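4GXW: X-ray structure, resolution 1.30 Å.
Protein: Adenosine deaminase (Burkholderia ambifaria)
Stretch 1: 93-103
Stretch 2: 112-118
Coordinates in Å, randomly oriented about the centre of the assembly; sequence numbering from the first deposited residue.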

ATOM      1  N   ASP A  93     -12.522  16.998  -4.533  1.00  9.94           N
ATOM      2  CA  ASP A  93     -11.642  16.699  -3.409  1.00  9.66           C
ATOM      3  C   ASP A  93     -10.901  15.386  -3.648  1.00  9.10           C
ATOM      4  O   ASP A  93      -9.720  15.260  -3.303  1.00 10.29           O
ATOM      5  CB  ASP A  93     -12.440  16.599  -2.110  1.00  9.53           C
ATOM      6  CG  ASP A  93     -13.133  17.892  -1.746  1.00 11.38           C
ATOM      7  OD1 ASP A  93     -12.709  18.985  -2.196  1.00 12.84           O
ATOM      8  OD2 ASP A  93     -14.123  17.814  -0.985  1.00 12.75           O
ATOM      9  N   LEU A  94     -11.588  14.415  -4.243  1.00  9.47           N
ATOM     10  CA  LEU A  94     -10.987  13.127  -4.586  1.00  9.59           C
ATOM     11  C   LEU A  94      -9.960  13.289  -5.702  1.00  9.70           C
ATOM     12  O   LEU A  94      -8.902  12.654  -5.672  1.00  9.44           O
ATOM     13  CB  LEU A  94     -12.061  12.122  -4.994  1.00  9.39           C
ATOM     14  CG  LEU A  94     -13.014  11.748  -3.857  1.00 12.37           C
ATOM     15  CD1 LEU A  94     -14.209  10.960  -4.378  1.00 14.76           C
ATOM     16  CD2 LEU A  94     -12.301  10.961  -2.784  1.00 16.03           C
ATOM     17  N   ARG A  95     -10.263  14.139  -6.682  1.00 10.31           N
ATOM     18  CA  ARG A  95      -9.295  14.456  -7.726  1.00  9.31           C
ATOM     19  C   ARG A  95      -8.032  15.019  -7.080  1.00  9.84           C
ATOM     20  O   ARG A  95      -6.908  14.574  -7.372  1.00  9.88           O
ATOM     21  CB  ARG A  95      -9.846  15.499  -8.709  1.00  9.78           C
ATOM     22  CG  ARG A  95      -8.842  15.864  -9.807  1.00 11.75           C
ATOM     23  CD  ARG A  95      -9.032  17.264 -10.389  1.00 13.08           C
ATOM     24  NE  ARG A  95      -9.144  18.282  -9.349  1.00 13.85           N
ATOM     25  CZ  ARG A  95      -8.121  18.844  -8.711  1.00 13.17           C
ATOM     26  NH1 ARG A  95      -6.864  18.525  -9.003  1.00 15.32           N
ATOM     27  NH2 ARG A  95      -8.357  19.755  -7.775  1.00 14.74           N
ATOM     28  N   ARG A  96      -8.212  16.008  -6.209  1.00  9.52           N
ATOM     29  CA  ARG A  96      -7.070  16.653  -5.561  1.00 10.04           C
ATOM     30  C   ARG A  96      -6.184  15.672  -4.792  1.00  9.30           C
ATOM     31  O   ARG A  96      -4.953  15.682  -4.939  1.00  9.73           O
ATOM     32  CB  ARG A  96      -7.527  17.793  -4.642  1.00 11.10           C
ATOM     33  CG  ARG A  96      -6.368  18.517  -3.983  1.00 12.28           C
ATOM     34  CD  ARG A  96      -6.849  19.682  -3.147  1.00 13.34           C
ATOM     35  NE  ARG A  96      -5.735  20.328  -2.463  1.00 15.21           N
ATOM     36  CZ  ARG A  96      -5.839  21.431  -1.732  1.00 19.44           C
ATOM     37  NH1 ARG A  96      -7.010  22.025  -1.589  1.00 19.04           N
ATOM     38  NH2 ARG A  96      -4.764  21.935  -1.150  1.00 21.51           N
ATOM     39  N   ILE A  97      -6.788  14.832  -3.959  1.00  9.55           N
ATOM     40  CA  ILE A  97      -5.958  13.958  -3.141  1.00  9.80           C
ATOM     41  C   ILE A  97      -5.289  12.856  -3.969  1.00 10.18           C
ATOM     42  O   ILE A  97      -4.173  12.441  -3.645  1.00 10.07           O
ATOM     43  CB  ILE A  97      -6.666  13.420  -1.866  1.00  8.81           C
ATOM     44  CG1 ILE A  97      -7.885  12.563  -2.200  1.00 10.24           C
ATOM     45  CG2 ILE A  97      -7.044  14.588  -0.953  1.00 10.70           C
ATOM     46  CD1 ILE A  97      -8.451  11.872  -0.980  1.00 10.23           C
ATOM     47  N   ALA A  98      -5.933  12.419  -5.052  1.00  8.72           N
ATOM     48  CA  ALA A  98      -5.295  11.460  -5.957  1.00  9.06           C
ATOM     49  C   ALA A  98      -4.079  12.096  -6.636  1.00  9.69           C
ATOM     50  O   ALA A  98      -3.001  11.501  -6.694  1.00 10.40           O
ATOM     51  CB  ALA A  98      -6.292  10.934  -6.988  1.00 10.70           C
ATOM     52  N   TYR A  99      -4.255  13.318  -7.129  1.00  9.24           N
ATOM     53  CA  TYR A  99      -3.191  14.030  -7.823  1.00  9.25           C
ATOM     54  C   TYR A  99      -2.023  14.288  -6.876  1.00 10.19           C
ATOM     55  O   TYR A  99      -0.860  14.089  -7.250  1.00 10.04           O
ATOM     56  CB  TYR A  99      -3.738  15.342  -8.384  1.00 11.49           C
ATOM     57  CG  TYR A  99      -2.734  16.209  -9.108  1.00 10.83           C
ATOM     58  CD1 TYR A  99      -2.383  15.952 -10.426  1.00 11.84           C
ATOM     59  CD2 TYR A  99      -2.157  17.308  -8.476  1.00 13.60           C
ATOM     60  CE1 TYR A  99      -1.484  16.763 -11.092  1.00 13.16           C
ATOM     61  CE2 TYR A  99      -1.250  18.126  -9.141  1.00 15.93           C
ATOM     62  CZ  TYR A  99      -0.918  17.845 -10.447  1.00 14.81           C
ATOM     63  OH  TYR A  99      -0.016  18.654 -11.115  1.00 16.00           O
ATOM     64  N   GLU A 100      -2.323  14.713  -5.648  1.00  9.73           N
ATOM     65  CA  GLU A 100      -1.261  15.028  -4.688  1.00 10.88           C
ATOM     66  C   GLU A 100      -0.514  13.786  -4.207  1.00 10.11           C
ATOM     67  O   GLU A 100       0.700  13.832  -4.012  1.00 10.28           O
ATOM     68  CB  GLU A 100      -1.805  15.851  -3.511  1.00  9.80           C
ATOM     69  CG  GLU A 100      -2.269  17.229  -3.950  1.00 11.83           C
ATOM     70  CD  GLU A 100      -2.735  18.130  -2.826  1.00 12.11           C
ATOM     71  OE1 GLU A 100      -2.770  17.692  -1.655  1.00 14.90           O
ATOM     72  OE2 GLU A 100      -3.069  19.305  -3.122  1.00 13.75           O
ATOM     73  N   TYR A 101      -1.227  12.681  -4.023  1.00  9.86           N
ATOM     74  CA  TYR A 101      -0.578  11.418  -3.681  1.00  9.13           C
ATOM     75  C   TYR A 101       0.389  11.016  -4.794  1.00  9.45           C
ATOM     76  O   TYR A 101       1.558  10.709  -4.532  1.00  8.97           O
ATOM     77  CB  TYR A 101      -1.597  10.297  -3.410  1.00  9.70           C
ATOM     78  CG  TYR A 101      -0.985   8.926  -3.590  1.00  9.31           C
ATOM     79  CD1 TYR A 101       0.103   8.517  -2.819  1.00 10.29           C
ATOM     80  CD2 TYR A 101      -1.454   8.062  -4.568  1.00  9.28           C
ATOM     81  CE1 TYR A 101       0.692   7.271  -3.013  1.00 10.40           C
ATOM     82  CE2 TYR A 101      -0.877   6.818  -4.769  1.00 10.05           C
ATOM     83  CZ  TYR A 101       0.192   6.428  -3.993  1.00  9.63           C
ATOM     84  OH  TYR A 101       0.752   5.182  -4.201  1.00 10.30           O
ATOM     85  N   LEU A 102      -0.080  11.048  -6.036  1.00  9.73           N
ATOM     86  CA  LEU A 102       0.744  10.615  -7.153  1.00 10.02           C
ATOM     87  C   LEU A 102       1.949  11.538  -7.353  1.00  9.93           C
ATOM     88  O   LEU A 102       3.040  11.070  -7.694  1.00 10.05           O
ATOM     89  CB  LEU A 102      -0.084  10.450  -8.435  1.00  9.31           C
ATOM     90  CG  LEU A 102      -1.105   9.311  -8.365  1.00  8.47           C
ATOM     91  CD1 LEU A 102      -2.118   9.386  -9.493  1.00 10.69           C
ATOM     92  CD2 LEU A 102      -0.413   7.950  -8.353  1.00 10.28           C
ATOM     93  N   GLU A 103       1.768  12.837  -7.117  1.00 10.66           N
ATOM     94  CA  GLU A 103       2.897  13.770  -7.129  1.00 10.61           C
ATOM     95  C   GLU A 103       3.949  13.389  -6.087  1.00 10.60           C
ATOM     96  O   GLU A 103       5.146  13.356  -6.370  1.00 11.02           O
ATOM     97  CB  GLU A 103       2.422  15.199  -6.871  1.00 11.47           C
ATOM     98  CG  GLU A 103       3.566  16.198  -6.852  1.00 12.31           C
ATOM     99  CD  GLU A 103       3.120  17.636  -6.665  1.00 12.70           C
ATOM    100  OE1 GLU A 103       1.977  17.870  -6.209  1.00 15.24           O
ATOM    101  OE2 GLU A 103       3.934  18.542  -6.973  1.00 18.62           O
ATOM    102  N   HIS A 112       5.068   3.745 -11.102  1.00  8.64           N
ATOM    103  CA  HIS A 112       3.771   3.112 -11.274  1.00  8.46           C
ATOM    104  C   HIS A 112       3.196   2.866  -9.886  1.00  8.27           C
ATOM    105  O   HIS A 112       3.832   2.207  -9.060  1.00  8.76           O
ATOM    106  CB  HIS A 112       3.932   1.788 -12.035  1.00  9.05           C
ATOM    107  CG  HIS A 112       2.658   1.021 -12.194  1.00  8.71           C
ATOM    108  ND1 HIS A 112       1.743   1.290 -13.191  1.00 11.19           N
ATOM    109  CD2 HIS A 112       2.145  -0.011 -11.480  1.00  9.02           C
ATOM    110  CE1 HIS A 112       0.718   0.463 -13.077  1.00 10.66           C
ATOM    111  NE2 HIS A 112       0.934  -0.330 -12.042  1.00  9.71           N
ATOM    112  N   ALA A 113       2.001   3.400  -9.632  1.00  8.39           N
ATOM    113  CA  ALA A 113       1.342   3.269  -8.331  1.00  8.58           C
ATOM    114  C   ALA A 113      -0.063   2.707  -8.495  1.00  9.26           C
ATOM    115  O   ALA A 113      -0.852   3.218  -9.292  1.00  9.68           O
ATOM    116  CB  ALA A 113       1.271   4.622  -7.617  1.00  8.99           C
ATOM    117  N   GLU A 114      -0.386   1.666  -7.733  1.00  8.07           N
ATOM    118  CA  GLU A 114      -1.747   1.142  -7.691  1.00  9.24           C
ATOM    119  C   GLU A 114      -2.250   1.395  -6.285  1.00  9.81           C
ATOM    120  O   GLU A 114      -1.611   0.972  -5.314  1.00 10.40           O
ATOM    121  CB  GLU A 114      -1.754  -0.350  -8.042  1.00  9.92           C
ATOM    122  CG  GLU A 114      -1.009  -0.621  -9.343  1.00 10.26           C
ATOM    123  CD  GLU A 114      -1.061  -2.058  -9.813  1.00 10.09           C
ATOM    124  OE1 GLU A 114      -1.764  -2.888  -9.197  1.00 10.53           O
ATOM    125  OE2 GLU A 114      -0.385  -2.362 -10.820  1.00 10.31           O
ATOM    126  N   PHE A 115      -3.369   2.110  -6.173  1.00  8.84           N
ATOM    127  CA  PHE A 115      -3.832   2.591  -4.872  1.00  9.29           C
ATOM    128  C   PHE A 115      -5.293   2.269  -4.593  1.00  8.24           C
ATOM    129  O   PHE A 115      -6.104   2.143  -5.519  1.00  9.33           O
ATOM    130  CB  PHE A 115      -3.521   4.088  -4.693  1.00  9.23           C
ATOM    131  CG  PHE A 115      -4.209   4.994  -5.686  1.00  8.98           C
ATOM    132  CD1 PHE A 115      -3.644   5.261  -6.927  1.00  9.99           C
ATOM    133  CD2 PHE A 115      -5.413   5.600  -5.369  1.00  8.56           C
ATOM    134  CE1 PHE A 115      -4.280   6.124  -7.834  1.00  9.31           C
ATOM    135  CE2 PHE A 115      -6.041   6.453  -6.265  1.00  9.62           C
ATOM    136  CZ  PHE A 115      -5.481   6.705  -7.501  1.00  9.88           C
ATOM    137  N   PHE A 116      -5.603   2.115  -3.305  1.00  7.68           N
ATOM    138  CA  PHE A 116      -6.914   1.684  -2.826  1.00  7.71           C
ATOM    139  C   PHE A 116      -7.832   2.865  -2.499  1.00  8.04           C
ATOM    140  O   PHE A 116      -7.403   3.859  -1.903  1.00  8.79           O
ATOM    141  CB  PHE A 116      -6.759   0.861  -1.545  1.00  7.71           C
ATOM    142  CG  PHE A 116      -5.927  -0.395  -1.690  1.00  7.76           C
ATOM    143  CD1 PHE A 116      -6.150  -1.298  -2.718  1.00  9.05           C
ATOM    144  CD2 PHE A 116      -4.906  -0.666  -0.787  1.00 10.17           C
ATOM    145  CE1 PHE A 116      -5.377  -2.455  -2.829  1.00 10.05           C
ATOM    146  CE2 PHE A 116      -4.137  -1.827  -0.901  1.00  9.62           C
ATOM    147  CZ  PHE A 116      -4.381  -2.715  -1.929  1.00 10.84           C
ATOM    148  N   TRP A 117      -9.108   2.724  -2.855  1.00  7.76           N
ATOM    149  CA  TRP A 117     -10.136   3.706  -2.510  1.00  7.59           C
ATOM    150  C   TRP A 117     -11.395   2.928  -2.178  1.00  9.37           C
ATOM    151  O   TRP A 117     -11.752   2.008  -2.917  1.00 10.18           O
ATOM    152  CB  TRP A 117     -10.398   4.638  -3.697  1.00  9.16           C
ATOM    153  CG  TRP A 117     -11.737   5.340  -3.677  1.00  7.80           C
ATOM    154  CD1 TRP A 117     -12.215   6.193  -2.712  1.00  8.43           C
ATOM    155  CD2 TRP A 117     -12.764   5.259  -4.678  1.00  8.21           C
ATOM    156  NE1 TRP A 117     -13.479   6.642  -3.058  1.00  8.49           N
ATOM    157  CE2 TRP A 117     -13.825   6.091  -4.265  1.00  8.13           C
ATOM    158  CE3 TRP A 117     -12.872   4.579  -5.897  1.00  8.93           C
ATOM    159  CZ2 TRP A 117     -14.992   6.230  -5.011  1.00  9.10           C
ATOM    160  CZ3 TRP A 117     -14.021   4.731  -6.639  1.00  8.64           C
ATOM    161  CH2 TRP A 117     -15.066   5.552  -6.195  1.00  9.30           C
ATOM    162  N   ASN A 118     -12.056   3.270  -1.071  1.00  8.71           N
ATOM    163  CA  ASN A 118     -13.312   2.611  -0.695  1.00  9.91           C
ATOM    164  C   ASN A 118     -14.537   3.372  -1.198  1.00  9.68           C
ATOM    165  O   ASN A 118     -14.921   4.397  -0.637  1.00 10.12           O
ATOM    166  CB  ASN A 118     -13.428   2.450   0.821  1.00 12.67           C
ATOM    167  CG  ASN A 118     -12.267   1.706   1.430  1.00 12.70           C
ATOM    168  OD1 ASN A 118     -11.333   2.330   1.946  1.00 13.97           O
ATOM    169  ND2 ASN A 118     -12.322   0.368   1.405  1.00 10.72           N
TER

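F115 lies at the centre of the contact and has the largest area covered by the other stretch. Its CA-to-CB bond points toward the helix, and its chi1 is p. Three helix residues, A98, Y101 and L102, meet its side chain. A98 CB lies 4.3 Å from F115 CZ, at the tip of the ring. L102 CD1 lies 4.3 Å from F115 CE1. Both approach the ring obliquely, and both are van der Waals contacts between apolar groups.

Y101 makes the aromatic contact. Its ring turns an edge toward the face of F115 in an offset edge-to-face pair. The ring centroids of Y101 and F115 are 5.6 Å apart and the planes meet at 69°. In such a pair the slightly positive C-H rim of one ring faces the electron-rich face of the other, and here Y101 CD2 sits over one face of F115. The Y101 ring also touches the base of the phenylalanine side chain, with Y101 CE2 3.8 Å from F115 CB.

A113 extends the apolar patch toward the start of the strand segment. Its methyl group points toward the helix and meets two side chains. L102 CD2 is 3.8 Å from A113 CB, and Y101 CE2 is 4.2 Å from the same methyl. The CA-to-CB bond of L102 points sideways to the strand, but the end of its side chain comes nearer. L102 CD2 touches the A113 methyl and also lies 4.3 Å from F115 CE1, so both methyls of L102 border the F115 ring.

The backbones supply the frame. The helix and strand axes run at 140° to each other, closer to antiparallel than to parallel, and approach to 10.3 Å. L102 therefore pairs in register with A113, A98 with F115, and L94 with W117. The CA separation grows along this series, from 7.5 Å between the CA atoms of L102 and A113 to 9.7 Å between those of L94 and W117. No hydrogen bond crosses between the stretches. The helix satisfies its own backbone, as in the 3.0 Å bond from A98 N to L94 O.

At the wider end the contact thins. L94 CD2 comes only to 4.5 Å from W117 NE1, oblique to the indole ring. That nitrogen is hydrogen-bonded elsewhere in the structure.

Polar groups begin at the margin of the patch. Y101 OH lies 3.5 Å from A113 CB, a contact with a methyl that cannot hydrogen-bond. The hydroxyl finds its hydrogen bond elsewhere in the structure. On the strand, H112 and E114 point away from the helix, so alternation leaves A113, F115 and W117 to face it. H112 NE2 donates to E114 OE2 at 2.7 Å, linking two side chains on that far side. On the helix, R96 and E100 are one turn apart and do not reach the strand. They form a salt bridge, with R96 NE donating to E100 OE2 at 2.9 Å.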